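Local coordinates for protein putative RNase YutE (Bacillus subtilis subsp. subtilis str. 168, PDB 1YLM) that probably acts as the RNase toxin of a HepT-family type VII toxin-antitoxin system, working as a homodimer, at residues Tyr2-Ser7 with Ser131-Glu136; Leu44-Ile49 with Lys90-Tyr95; Gly86-Lys91 with Lys116-Ala121. All coordinates share one frame; numbering follows the deposited sequence.

Contact 1: residues Tyr2-Ser7 with Ser131-Glu136; sequences YFVDRS and SYLETE
The guanidinium of Arg6 lies alongside Leu133, one face over CB. Leu133 CB sits 3.8 Å above the guanidinium plane, and the guanidinium atom closest to it is Arg6 NH2. The Arg6 chain carries this group over from the start of helix 6-23. Its CG is anti to the backbone N (chi1 -169°), and the chain stays extended to NE. The Arg6 and Leu133 side chains run past each other in opposite senses. Glu134 meets the edge of the same guanidinium: its CG is 3.9 Å from Arg6 NH2. The carboxylate stays farther off, with Glu134 OE2 5.2 Å from Arg6 NH2. The charged end of Arg6 is bound instead by Glu10, in a salt bridge at NE, and by the carbonyls of Gly138 and Ser141, both at NH1. Next to it, Val4 CG1 touches Leu133 CD2 at 4.0 Å, and Ile9 adds to this apolar patch. Tyr2 reaches only the margin of the contact, beside Glu136. Its ring meets Phe60 edge-to-face, as does that of Tyr132. The contact thus joins the N-terminal end of the chain to the last helix, away from the probable active site. Between the two segments the arginine works mainly through its flat face and apolar packing. Its charge is matched by partners beyond them, and Glu134 probably adds only a weak long-range attraction.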
ATOM      1  N   TYR A   2      -1.059  22.090 -23.731  1.00 23.29           N
ATOM      2  CA  TYR A   2      -1.144  21.087 -22.669  1.00 22.33           C
ATOM      3  C   TYR A   2      -0.518  19.779 -23.118  1.00 22.28           C
ATOM      4  O   TYR A   2      -0.863  19.249 -24.182  1.00 21.39           O
ATOM      5  CB  TYR A   2      -2.593  20.802 -22.303  1.00 22.14           C
ATOM      6  CG  TYR A   2      -3.370  21.996 -21.842  1.00 22.27           C
ATOM      7  CD1 TYR A   2      -2.914  22.784 -20.781  1.00 22.60           C
ATOM      8  CD2 TYR A   2      -4.581  22.320 -22.435  1.00 23.77           C
ATOM      9  CE1 TYR A   2      -3.636  23.896 -20.345  1.00 22.87           C
ATOM     10  CE2 TYR A   2      -5.325  23.423 -21.998  1.00 24.09           C
ATOM     11  CZ  TYR A   2      -4.839  24.209 -20.966  1.00 23.36           C
ATOM     12  OH  TYR A   2      -5.567  25.299 -20.526  1.00 24.94           O
ATOM     13  N   PHE A   3       0.391  19.280 -22.297  1.00 21.92           N
ATOM     14  CA  PHE A   3       0.993  17.966 -22.486  1.00 22.59           C
ATOM     15  C   PHE A   3       0.511  17.087 -21.335  1.00 21.64           C
ATOM     16  O   PHE A   3       0.996  17.177 -20.200  1.00 21.54           O
ATOM     17  CB  PHE A   3       2.518  18.056 -22.535  1.00 23.53           C
ATOM     18  CG  PHE A   3       3.035  18.965 -23.635  1.00 26.83           C
ATOM     19  CD1 PHE A   3       3.189  20.336 -23.410  1.00 28.90           C
ATOM     20  CD2 PHE A   3       3.346  18.454 -24.898  1.00 29.51           C
ATOM     21  CE1 PHE A   3       3.657  21.189 -24.426  1.00 29.17           C
ATOM     22  CE2 PHE A   3       3.811  19.298 -25.926  1.00 30.68           C
ATOM     23  CZ  PHE A   3       3.961  20.672 -25.681  1.00 29.55           C
ATOM     24  N   VAL A   4      -0.474  16.262 -21.651  1.00 20.53           N
ATOM     25  CA  VAL A   4      -1.174  15.457 -20.668  1.00 19.24           C
ATOM     26  C   VAL A   4      -0.776  13.996 -20.868  1.00 18.49           C
ATOM     27  O   VAL A   4      -0.783  13.501 -22.000  1.00 18.30           O
ATOM     28  CB  VAL A   4      -2.721  15.657 -20.797  1.00 19.26           C
ATOM     29  CG1 VAL A   4      -3.492  14.880 -19.713  1.00 19.28           C
ATOM     30  CG2 VAL A   4      -3.078  17.153 -20.720  1.00 19.17           C
ATOM     31  N   ASP A   5      -0.427  13.307 -19.779  1.00 18.38           N
ATOM     32  CA  ASP A   5      -0.073  11.887 -19.866  1.00 17.40           C
ATOM     33  C   ASP A   5      -1.338  11.031 -20.010  1.00 16.70           C
ATOM     34  O   ASP A   5      -1.757  10.297 -19.107  1.00 16.05           O
ATOM     35  CB  ASP A   5       0.805  11.442 -18.703  1.00 17.41           C
ATOM     36  CG  ASP A   5       1.497  10.092 -18.970  1.00 19.05           C
ATOM     37  OD1 ASP A   5       1.108   9.341 -19.911  1.00 17.39           O
ATOM     38  OD2 ASP A   5       2.430   9.780 -18.217  1.00 19.95           O
ATOM     39  N   ARG A   6      -1.959  11.155 -21.169  1.00 15.35           N
ATOM     40  CA  ARG A   6      -3.291  10.628 -21.355  1.00 16.07           C
ATOM     41  C   ARG A   6      -3.317   9.104 -21.315  1.00 15.54           C
ATOM     42  O   ARG A   6      -4.276   8.517 -20.807  1.00 15.83           O
ATOM     43  CB  ARG A   6      -3.886  11.139 -22.680  1.00 15.34           C
ATOM     44  CG  ARG A   6      -5.385  10.849 -22.809  1.00 15.49           C
ATOM     45  CD  ARG A   6      -5.994  11.520 -24.063  1.00 16.71           C
ATOM     46  NE  ARG A   6      -7.443  11.340 -24.083  1.00 16.36           N
ATOM     47  CZ  ARG A   6      -8.288  12.044 -24.834  1.00 18.47           C
ATOM     48  NH1 ARG A   6      -7.839  12.991 -25.659  1.00 20.97           N
ATOM     49  NH2 ARG A   6      -9.589  11.798 -24.759  1.00 19.35           N
ATOM     50  N   SER A   7      -2.285   8.481 -21.872  1.00 16.49           N
ATOM     51  CA  SER A   7      -2.110   7.010 -21.793  1.00 17.59           C
ATOM     52  C   SER A   7      -2.114   6.503 -20.335  1.00 17.40           C
ATOM     53  O   SER A   7      -2.843   5.572 -19.999  1.00 16.62           O
ATOM     54  CB  SER A   7      -0.785   6.603 -22.444  1.00 18.21           C
ATOM     55  OG  SER A   7      -0.826   6.882 -23.821  1.00 23.28           O
ATOM     56  N   SER A 131     -14.618  12.990 -19.634  1.00 18.87           N
ATOM     57  CA  SER A 131     -15.323  14.146 -20.232  1.00 20.22           C
ATOM     58  C   SER A 131     -14.401  15.346 -20.316  1.00 20.05           C
ATOM     59  O   SER A 131     -14.368  16.039 -21.325  1.00 19.91           O
ATOM     60  CB  SER A 131     -16.578  14.550 -19.437  1.00 20.64           C
ATOM     61  OG  SER A 131     -17.476  13.461 -19.289  1.00 25.16           O
ATOM     62  N   TYR A 132     -13.650  15.586 -19.252  1.00 19.36           N
ATOM     63  CA  TYR A 132     -12.696  16.679 -19.221  1.00 19.78           C
ATOM     64  C   TYR A 132     -11.621  16.504 -20.289  1.00 19.40           C
ATOM     65  O   TYR A 132     -11.334  17.435 -21.036  1.00 19.79           O
ATOM     66  CB  TYR A 132     -12.061  16.805 -17.835  1.00 20.24           C
ATOM     67  CG  TYR A 132     -11.416  18.150 -17.588  1.00 20.68           C
ATOM     68  CD1 TYR A 132     -12.137  19.198 -17.009  1.00 20.90           C
ATOM     69  CD2 TYR A 132     -10.089  18.375 -17.944  1.00 20.42           C
ATOM     70  CE1 TYR A 132     -11.534  20.442 -16.780  1.00 22.21           C
ATOM     71  CE2 TYR A 132      -9.475  19.605 -17.717  1.00 21.61           C
ATOM     72  CZ  TYR A 132     -10.199  20.632 -17.142  1.00 21.91           C
ATOM     73  OH  TYR A 132      -9.567  21.838 -16.947  1.00 23.92           O
ATOM     74  N   LEU A 133     -11.050  15.303 -20.371  1.00 19.09           N
ATOM     75  CA  LEU A 133     -10.056  14.970 -21.391  1.00 19.18           C
ATOM     76  C   LEU A 133     -10.607  15.191 -22.806  1.00 19.89           C
ATOM     77  O   LEU A 133      -9.957  15.815 -23.652  1.00 18.79           O
ATOM     78  CB  LEU A 133      -9.593  13.512 -21.216  1.00 18.94           C
ATOM     79  CG  LEU A 133      -8.709  13.219 -19.993  1.00 18.16           C
ATOM     80  CD1 LEU A 133      -8.478  11.728 -19.768  1.00 17.49           C
ATOM     81  CD2 LEU A 133      -7.377  13.969 -20.123  1.00 18.70           C
ATOM     82  N   GLU A 134     -11.805  14.677 -23.049  1.00 20.43           N
ATOM     83  CA  GLU A 134     -12.440  14.780 -24.365  1.00 22.22           C
ATOM     84  C   GLU A 134     -12.736  16.231 -24.730  1.00 22.15           C
ATOM     85  O   GLU A 134     -12.515  16.642 -25.875  1.00 21.62           O
ATOM     86  CB  GLU A 134     -13.715  13.946 -24.400  1.00 22.92           C
ATOM     87  CG  GLU A 134     -13.453  12.425 -24.433  1.00 27.49           C
ATOM     88  CD  GLU A 134     -14.645  11.603 -23.944  1.00 33.75           C
ATOM     89  OE1 GLU A 134     -15.716  12.195 -23.640  1.00 38.03           O
ATOM     90  OE2 GLU A 134     -14.516  10.360 -23.862  1.00 34.97           O
ATOM     91  N   THR A 135     -13.216  17.001 -23.753  1.00 22.08           N
ATOM     92  CA  THR A 135     -13.535  18.422 -23.953  1.00 22.44           C
ATOM     93  C   THR A 135     -12.292  19.258 -24.232  1.00 22.63           C
ATOM     94  O   THR A 135     -12.303  20.110 -25.127  1.00 22.02           O
ATOM     95  CB  THR A 135     -14.344  19.002 -22.756  1.00 22.91           C
ATOM     96  OG1 THR A 135     -15.559  18.253 -22.622  1.00 24.33           O
ATOM     97  CG2 THR A 135     -14.688  20.465 -22.977  1.00 22.58           C
ATOM     98  N   GLU A 136     -11.206  18.990 -23.507  1.00 22.00           N
ATOM     99  CA  GLU A 136     -10.024  19.827 -23.601  1.00 23.20           C
ATOM    100  C   GLU A 136      -9.018  19.379 -24.658  1.00 23.26           C
ATOM    101  O   GLU A 136      -8.315  20.214 -25.225  1.00 23.98           O
ATOM    102  CB  GLU A 136      -9.344  19.966 -22.240  1.00 23.83           C
ATOM    103  CG  GLU A 136     -10.202  20.650 -21.189  1.00 25.31           C
ATOM    104  CD  GLU A 136     -10.576  22.076 -21.588  1.00 29.92           C
ATOM    105  OE1 GLU A 136      -9.735  22.773 -22.191  1.00 31.69           O
ATOM    106  OE2 GLU A 136     -11.718  22.486 -21.306  1.00 32.96           O
TER

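Contact 2: residues Leu44-Ile49 with Lys90-Tyr95; sequences LLIECI and KKLIAY
Ile46 of helix 32-59 packs against Leu92, near the end of helix 83-93, inside the all-helical HepT-like bundle. The backbones come close here, with Ile46 CA 5.7 Å from Ile93 CA. From CB the side chain forks. Ile46 CG2 is anti to the backbone N; it turns to Ile93 and approaches Ile93 CG1 at 4.4 Å. Ile46 CG1 takes the other branch, anti to the carbonyl carbon (chi1 -67°), and meets Leu92 CG at 3.7 Å. Ile46 CD1 continues past Leu92 CG to the backbone, where its closest partner is Leu92 O, and it also comes near Tyr95 CB. The Ile46 and Leu92 side chains cross obliquely.

Two further pairs extend the apolar layer. Leu45 CB faces Leu92 CD2 at 4.3 Å. One turn along helix 32-59 from Leu45, Ile49 CG2 meets Ile93 CD1 at 4.1 Å. Ile115 of helix 108-117 touches both members of the first pair, and Met72 of helix 71-77 packs on the second. All the touching residues are buried.

The apolar layer borders the probable active site: the side chain of Ile46 is about 4 Å from that of Arg96, probably catalytic as in related HepT toxins. The adjacent Glu47 forms a salt bridge with Arg96 NE, and Tyr103 of the second subunit packs on Glu47. Leu92 O has two close neighbours: Tyr95 N donates a hydrogen bond to it at 2.9 Å, and the methyl Ile46 CD1 lies 3.3 Å away.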
ATOM      1  N   LEU A  44      -5.948   0.720  -3.667  1.00 14.01           N
ATOM      2  CA  LEU A  44      -5.907   0.949  -5.123  1.00 13.88           C
ATOM      3  C   LEU A  44      -6.848   2.055  -5.613  1.00 14.34           C
ATOM      4  O   LEU A  44      -6.446   2.861  -6.456  1.00 14.68           O
ATOM      5  CB  LEU A  44      -6.124  -0.353  -5.895  1.00 13.68           C
ATOM      6  CG  LEU A  44      -5.031  -1.415  -5.675  1.00 12.99           C
ATOM      7  CD1 LEU A  44      -5.416  -2.729  -6.356  1.00 12.67           C
ATOM      8  CD2 LEU A  44      -3.637  -0.927  -6.125  1.00 14.05           C
ATOM      9  N   LEU A  45      -8.085   2.084  -5.114  1.00 14.34           N
ATOM     10  CA  LEU A  45      -9.046   3.135  -5.487  1.00 14.80           C
ATOM     11  C   LEU A  45      -8.470   4.525  -5.167  1.00 14.36           C
ATOM     12  O   LEU A  45      -8.464   5.428  -6.017  1.00 14.24           O
ATOM     13  CB  LEU A  45     -10.395   2.928  -4.766  1.00 14.55           C
ATOM     14  CG  LEU A  45     -11.214   1.678  -5.119  1.00 17.28           C
ATOM     15  CD1 LEU A  45     -12.491   1.608  -4.276  1.00 17.73           C
ATOM     16  CD2 LEU A  45     -11.529   1.626  -6.616  1.00 18.81           C
ATOM     17  N   ILE A  46      -7.964   4.674  -3.945  1.00 14.65           N
ATOM     18  CA  ILE A  46      -7.362   5.937  -3.473  1.00 14.28           C
ATOM     19  C   ILE A  46      -6.161   6.353  -4.346  1.00 14.41           C
ATOM     20  O   ILE A  46      -6.086   7.505  -4.804  1.00 14.29           O
ATOM     21  CB  ILE A  46      -6.929   5.839  -1.971  1.00 13.83           C
ATOM     22  CG1 ILE A  46      -8.176   5.704  -1.073  1.00 14.11           C
ATOM     23  CG2 ILE A  46      -6.102   7.079  -1.582  1.00 15.29           C
ATOM     24  CD1 ILE A  46      -7.891   5.301   0.393  1.00 13.74           C
ATOM     25  N   GLU A  47      -5.230   5.422  -4.566  1.00 14.82           N
ATOM     26  CA  GLU A  47      -4.013   5.703  -5.349  1.00 15.33           C
ATOM     27  C   GLU A  47      -4.336   6.110  -6.788  1.00 15.23           C
ATOM     28  O   GLU A  47      -3.718   7.040  -7.317  1.00 14.18           O
ATOM     29  CB  GLU A  47      -3.044   4.517  -5.353  1.00 15.67           C
ATOM     30  CG  GLU A  47      -2.304   4.230  -4.038  1.00 19.51           C
ATOM     31  CD  GLU A  47      -1.840   5.485  -3.302  1.00 21.39           C
ATOM     32  OE1 GLU A  47      -0.781   6.090  -3.636  1.00 21.54           O
ATOM     33  OE2 GLU A  47      -2.546   5.852  -2.366  1.00 24.01           O
ATOM     34  N   CYS A  48      -5.297   5.417  -7.406  1.00 14.55           N
ATOM     35  CA  CYS A  48      -5.753   5.746  -8.751  1.00 15.04           C
ATOM     36  C   CYS A  48      -6.318   7.169  -8.802  1.00 15.29           C
ATOM     37  O   CYS A  48      -6.042   7.905  -9.755  1.00 15.22           O
ATOM     38  CB  CYS A  48      -6.839   4.784  -9.210  1.00 15.02           C
ATOM     39  SG  CYS A  48      -6.269   3.114  -9.678  1.00 16.72           S
ATOM     40  N   ILE A  49      -7.104   7.548  -7.792  1.00 14.69           N
ATOM     41  CA  ILE A  49      -7.663   8.909  -7.760  1.00 14.75           C
ATOM     42  C   ILE A  49      -6.548   9.941  -7.610  1.00 14.98           C
ATOM     43  O   ILE A  49      -6.517  10.939  -8.342  1.00 14.23           O
ATOM     44  CB  ILE A  49      -8.706   9.084  -6.651  1.00 14.99           C
ATOM     45  CG1 ILE A  49      -9.951   8.228  -6.949  1.00 13.39           C
ATOM     46  CG2 ILE A  49      -9.065  10.579  -6.474  1.00 13.44           C
ATOM     47  CD1 ILE A  49     -10.860   8.046  -5.700  1.00 14.03           C
ATOM     48  N   LYS A  90     -12.842  12.936  -0.887  1.00 18.71           N
ATOM     49  CA  LYS A  90     -11.931  13.285   0.201  1.00 19.43           C
ATOM     50  C   LYS A  90     -12.100  12.371   1.428  1.00 19.32           C
ATOM     51  O   LYS A  90     -11.123  12.046   2.102  1.00 18.16           O
ATOM     52  CB  LYS A  90     -12.112  14.741   0.626  1.00 19.17           C
ATOM     53  CG  LYS A  90     -11.469  15.780  -0.311  1.00 20.48           C
ATOM     54  CD  LYS A  90     -12.029  17.183  -0.013  1.00 21.21           C
ATOM     55  CE  LYS A  90     -11.110  17.960   0.876  1.00 26.38           C
ATOM     56  NZ  LYS A  90     -11.662  19.332   1.121  1.00 27.25           N
ATOM     57  N   LYS A  91     -13.336  11.979   1.723  1.00 19.39           N
ATOM     58  CA  LYS A  91     -13.609  11.139   2.901  1.00 20.51           C
ATOM     59  C   LYS A  91     -12.985   9.748   2.760  1.00 19.55           C
ATOM     60  O   LYS A  91     -12.493   9.189   3.750  1.00 18.67           O
ATOM     61  CB  LYS A  91     -15.117  11.039   3.172  1.00 21.13           C
ATOM     62  CG  LYS A  91     -15.748  12.374   3.594  1.00 21.72           C
ATOM     63  CD  LYS A  91     -17.279  12.276   3.669  1.00 23.37           C
ATOM     64  CE  LYS A  91     -17.903  13.638   4.102  1.00 26.13           C
ATOM     65  NZ  LYS A  91     -17.218  14.232   5.269  1.00 30.64           N
ATOM     66  N   LEU A  92     -12.978   9.208   1.536  1.00 18.35           N
ATOM     67  CA  LEU A  92     -12.275   7.947   1.271  1.00 18.22           C
ATOM     68  C   LEU A  92     -10.772   8.143   1.339  1.00 17.11           C
ATOM     69  O   LEU A  92     -10.054   7.334   1.939  1.00 16.16           O
ATOM     70  CB  LEU A  92     -12.639   7.346  -0.098  1.00 18.10           C
ATOM     71  CG  LEU A  92     -11.847   6.068  -0.462  1.00 18.58           C
ATOM     72  CD1 LEU A  92     -12.078   4.904   0.531  1.00 21.10           C
ATOM     73  CD2 LEU A  92     -12.187   5.624  -1.880  1.00 19.55           C
ATOM     74  N   ILE A  93     -10.289   9.212   0.702  1.00 16.65           N
ATOM     75  CA  ILE A  93      -8.862   9.514   0.683  1.00 16.36           C
ATOM     76  C   ILE A  93      -8.270   9.637   2.097  1.00 16.06           C
ATOM     77  O   ILE A  93      -7.117   9.263   2.343  1.00 14.71           O
ATOM     78  CB  ILE A  93      -8.599  10.801  -0.162  1.00 16.08           C
ATOM     79  CG1 ILE A  93      -8.851  10.493  -1.654  1.00 16.35           C
ATOM     80  CG2 ILE A  93      -7.192  11.370   0.099  1.00 15.62           C
ATOM     81  CD1 ILE A  93      -9.059  11.728  -2.547  1.00 17.86           C
ATOM     82  N   ALA A  94      -9.072  10.148   3.025  1.00 16.56           N
ATOM     83  CA  ALA A  94      -8.649  10.281   4.419  1.00 16.91           C
ATOM     84  C   ALA A  94      -8.279   8.934   5.055  1.00 16.55           C
ATOM     85  O   ALA A  94      -7.578   8.905   6.066  1.00 16.98           O
ATOM     86  CB  ALA A  94      -9.731  10.997   5.229  1.00 17.02           C
ATOM     87  N   TYR A  95      -8.721   7.827   4.444  1.00 16.38           N
ATOM     88  CA  TYR A  95      -8.358   6.484   4.928  1.00 16.76           C
ATOM     89  C   TYR A  95      -6.952   6.013   4.505  1.00 16.28           C
ATOM     90  O   TYR A  95      -6.461   4.992   4.983  1.00 15.29           O
ATOM     91  CB  TYR A  95      -9.446   5.446   4.563  1.00 17.12           C
ATOM     92  CG  TYR A  95      -9.581   4.353   5.605  1.00 18.69           C
ATOM     93  CD1 TYR A  95     -10.200   4.607   6.829  1.00 19.59           C
ATOM     94  CD2 TYR A  95      -9.065   3.065   5.379  1.00 20.02           C
ATOM     95  CE1 TYR A  95     -10.322   3.617   7.795  1.00 19.42           C
ATOM     96  CE2 TYR A  95      -9.165   2.064   6.364  1.00 18.17           C
ATOM     97  CZ  TYR A  95      -9.800   2.350   7.562  1.00 18.69           C
ATOM     98  OH  TYR A  95      -9.934   1.386   8.550  1.00 17.53           O
TER

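Contact 3: residues Gly86-Lys91 with Lys116-Ala121; sequences GDELKK and KAHQTA
Glu88 OE1 takes two hydrogen bonds, one from His118 ND1 and one from a water. The first is a His-carboxylate hydrogen bond; from His118 ND1 to Glu88 OE1 it is 2.8 Å long and fairly straight, at 161°. It lies close to the imidazole plane and uses the anti lone pair of OE1. The carboxylate plane is turned 59° from the ring. His118 CG is anti to the carbonyl carbon (chi1 -51°), which sets it on the side of Glu88. The water is 2.6 Å from Glu88 OE1 and accepts from Ala121 N at 3.0 Å, so it bridges the carboxylate to the first turn of helix 119-137.

The His118 ring is covered on both faces: Glu88 O lies 3.7 Å above its centre and Ala117 CB over the centre of the opposite face. Lys91 crosses it at about a right angle, its CB 3.6 Å from His118 NE2. These contacts and the ND1 bond should fix the ring's rotation. With ND1 as donor, the carboxylate probably polarises the imidazole.

Ala121 CB completes the contact, 4.0 Å from Leu89 CD2. Leu89 also packs on Leu122, Phe125 and Met72. His118 forms the break between helices 108-117 and 119-137, and helix 83-93 packs against that joint through Glu88, Leu89 and Lys91.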
ATOM      1  N   GLY A  86     -16.255  15.934  -4.807  1.00 23.25           N
ATOM      2  CA  GLY A  86     -14.949  16.191  -4.215  1.00 23.27           C
ATOM      3  C   GLY A  86     -14.905  15.894  -2.724  1.00 23.23           C
ATOM      4  O   GLY A  86     -13.989  15.222  -2.248  1.00 22.90           O
ATOM      5  N   ASP A  87     -15.907  16.378  -1.998  1.00 22.85           N
ATOM      6  CA  ASP A  87     -16.008  16.171  -0.551  1.00 23.16           C
ATOM      7  C   ASP A  87     -16.120  14.698  -0.226  1.00 22.43           C
ATOM      8  O   ASP A  87     -15.435  14.207   0.676  1.00 22.82           O
ATOM      9  CB  ASP A  87     -17.224  16.919   0.020  1.00 23.36           C
ATOM     10  CG  ASP A  87     -17.052  18.436   0.007  1.00 26.89           C
ATOM     11  OD1 ASP A  87     -15.899  18.934  -0.071  1.00 30.09           O
ATOM     12  OD2 ASP A  87     -18.086  19.134   0.105  1.00 31.32           O
ATOM     13  N   GLU A  88     -16.962  14.001  -0.982  1.00 22.07           N
ATOM     14  CA  GLU A  88     -17.155  12.556  -0.818  1.00 21.94           C
ATOM     15  C   GLU A  88     -15.859  11.789  -1.051  1.00 21.48           C
ATOM     16  O   GLU A  88     -15.472  10.946  -0.241  1.00 20.81           O
ATOM     17  CB  GLU A  88     -18.230  12.047  -1.763  1.00 22.11           C
ATOM     18  CG  GLU A  88     -19.651  12.372  -1.301  1.00 24.30           C
ATOM     19  CD  GLU A  88     -20.678  11.498  -1.966  1.00 27.53           C
ATOM     20  OE1 GLU A  88     -20.653  10.270  -1.736  1.00 28.90           O
ATOM     21  OE2 GLU A  88     -21.520  12.031  -2.714  1.00 29.00           O
ATOM     22  N   LEU A  89     -15.179  12.093  -2.157  1.00 20.53           N
ATOM     23  CA  LEU A  89     -13.916  11.416  -2.466  1.00 19.26           C
ATOM     24  C   LEU A  89     -12.851  11.714  -1.413  1.00 19.25           C
ATOM     25  O   LEU A  89     -12.084  10.830  -1.041  1.00 18.80           O
ATOM     26  CB  LEU A  89     -13.442  11.734  -3.889  1.00 19.05           C
ATOM     27  CG  LEU A  89     -14.394  11.228  -4.999  1.00 18.87           C
ATOM     28  CD1 LEU A  89     -13.880  11.579  -6.392  1.00 18.84           C
ATOM     29  CD2 LEU A  89     -14.698   9.745  -4.932  1.00 20.04           C
ATOM     30  N   LYS A  90     -12.842  12.936  -0.887  1.00 18.71           N
ATOM     31  CA  LYS A  90     -11.931  13.285   0.201  1.00 19.43           C
ATOM     32  C   LYS A  90     -12.100  12.371   1.428  1.00 19.32           C
ATOM     33  O   LYS A  90     -11.123  12.046   2.102  1.00 18.16           O
ATOM     34  CB  LYS A  90     -12.112  14.741   0.626  1.00 19.17           C
ATOM     35  CG  LYS A  90     -11.469  15.780  -0.311  1.00 20.48           C
ATOM     36  CD  LYS A  90     -12.029  17.183  -0.013  1.00 21.21           C
ATOM     37  CE  LYS A  90     -11.110  17.960   0.876  1.00 26.38           C
ATOM     38  NZ  LYS A  90     -11.662  19.332   1.121  1.00 27.25           N
ATOM     39  N   LYS A  91     -13.336  11.979   1.723  1.00 19.39           N
ATOM     40  CA  LYS A  91     -13.609  11.139   2.901  1.00 20.51           C
ATOM     41  C   LYS A  91     -12.985   9.748   2.760  1.00 19.55           C
ATOM     42  O   LYS A  91     -12.493   9.189   3.750  1.00 18.67           O
ATOM     43  CB  LYS A  91     -15.117  11.039   3.172  1.00 21.13           C
ATOM     44  CG  LYS A  91     -15.748  12.374   3.594  1.00 21.72           C
ATOM     45  CD  LYS A  91     -17.279  12.276   3.669  1.00 23.37           C
ATOM     46  CE  LYS A  91     -17.903  13.638   4.102  1.00 26.13           C
ATOM     47  NZ  LYS A  91     -17.218  14.232   5.269  1.00 30.64           N
ATOM     48  N   LYS A 116     -18.808   1.991   0.262  1.00 19.87           N
ATOM     49  CA  LYS A 116     -20.227   1.859  -0.082  1.00 21.18           C
ATOM     50  C   LYS A 116     -20.925   3.209  -0.062  1.00 21.34           C
ATOM     51  O   LYS A 116     -21.656   3.553  -0.999  1.00 22.31           O
ATOM     52  CB  LYS A 116     -20.957   0.850   0.826  1.00 21.39           C
ATOM     53  CG  LYS A 116     -22.178   0.213   0.141  1.00 24.83           C
ATOM     54  CD  LYS A 116     -21.715  -0.895  -0.820  1.00 28.25           C
ATOM     55  CE  LYS A 116     -22.763  -1.300  -1.837  1.00 31.86           C
ATOM     56  NZ  LYS A 116     -22.238  -2.412  -2.697  1.00 32.94           N
ATOM     57  N   ALA A 117     -20.651   3.987   0.981  1.00 21.58           N
ATOM     58  CA  ALA A 117     -21.265   5.302   1.169  1.00 21.59           C
ATOM     59  C   ALA A 117     -20.974   6.258   0.010  1.00 21.58           C
ATOM     60  O   ALA A 117     -21.761   7.157  -0.264  1.00 21.75           O
ATOM     61  CB  ALA A 117     -20.799   5.910   2.474  1.00 21.74           C
ATOM     62  N   HIS A 118     -19.827   6.081  -0.641  1.00 21.03           N
ATOM     63  CA  HIS A 118     -19.407   6.991  -1.715  1.00 20.96           C
ATOM     64  C   HIS A 118     -19.296   6.285  -3.053  1.00 21.03           C
ATOM     65  O   HIS A 118     -18.577   6.736  -3.936  1.00 20.64           O
ATOM     66  CB  HIS A 118     -18.101   7.698  -1.319  1.00 20.66           C
ATOM     67  CG  HIS A 118     -18.167   8.343   0.036  1.00 21.55           C
ATOM     68  ND1 HIS A 118     -19.124   9.283   0.362  1.00 23.18           N
ATOM     69  CD2 HIS A 118     -17.436   8.147   1.159  1.00 21.35           C
ATOM     70  CE1 HIS A 118     -18.958   9.663   1.618  1.00 22.47           C
ATOM     71  NE2 HIS A 118     -17.944   8.986   2.128  1.00 23.68           N
ATOM     72  N   GLN A 119     -20.035   5.188  -3.216  1.00 21.01           N
ATOM     73  CA  GLN A 119     -19.884   4.363  -4.402  1.00 21.65           C
ATOM     74  C   GLN A 119     -20.297   5.106  -5.682  1.00 21.44           C
ATOM     75  O   GLN A 119     -19.627   4.987  -6.705  1.00 21.31           O
ATOM     76  CB  GLN A 119     -20.630   3.031  -4.244  1.00 22.32           C
ATOM     77  CG  GLN A 119     -20.272   2.014  -5.326  1.00 23.91           C
ATOM     78  CD  GLN A 119     -20.794   0.629  -5.040  1.00 26.31           C
ATOM     79  OE1 GLN A 119     -21.071   0.284  -3.898  1.00 29.13           O
ATOM     80  NE2 GLN A 119     -20.920  -0.182  -6.085  1.00 26.69           N
ATOM     81  N   THR A 120     -21.367   5.901  -5.622  1.00 21.62           N
ATOM     82  CA  THR A 120     -21.791   6.673  -6.799  1.00 21.80           C
ATOM     83  C   THR A 120     -20.721   7.687  -7.277  1.00 21.31           C
ATOM     84  O   THR A 120     -20.422   7.747  -8.479  1.00 21.62           O
ATOM     85  CB  THR A 120     -23.160   7.374  -6.582  1.00 22.78           C
ATOM     86  OG1 THR A 120     -24.175   6.381  -6.345  1.00 24.39           O
ATOM     87  CG2 THR A 120     -23.556   8.171  -7.820  1.00 23.27           C
ATOM     88  N   ALA A 121     -20.159   8.468  -6.354  1.00 20.74           N
ATOM     89  CA  ALA A 121     -19.058   9.394  -6.672  1.00 20.63           C
ATOM     90  C   ALA A 121     -17.850   8.619  -7.220  1.00 20.79           C
ATOM     91  O   ALA A 121     -17.198   9.047  -8.182  1.00 20.31           O
ATOM     92  CB  ALA A 121     -18.663  10.209  -5.468  1.00 19.86           C
TER
HETATM   93  O   HOH W   1     -21.691   8.928  -3.760  1.00 24.80           O

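Contacts 2 and 3 are neighbours, with centres 9 Å apart, and they share Lys90 and Lys91 on helix 83-93. They touch through Ile49 CD1 and Leu89 CD2, 4.3 Å apart. Helix 83-93 thus packs on helix 32-59 through contact 2 and on the joint before helix 119-137 through contact 3. Contact 1 stands apart, its centre 22 Å from that of contact 2 and 23 Å from that of contact 3. It shares helix 119-137 with contact 3. Along the chain both other contacts are nested inside the loop that contact 1 closes. Contact 1 joins the start of the chain to its last helix. Contact 2 lies in the core beside the probable active site, contact 3 farther from it.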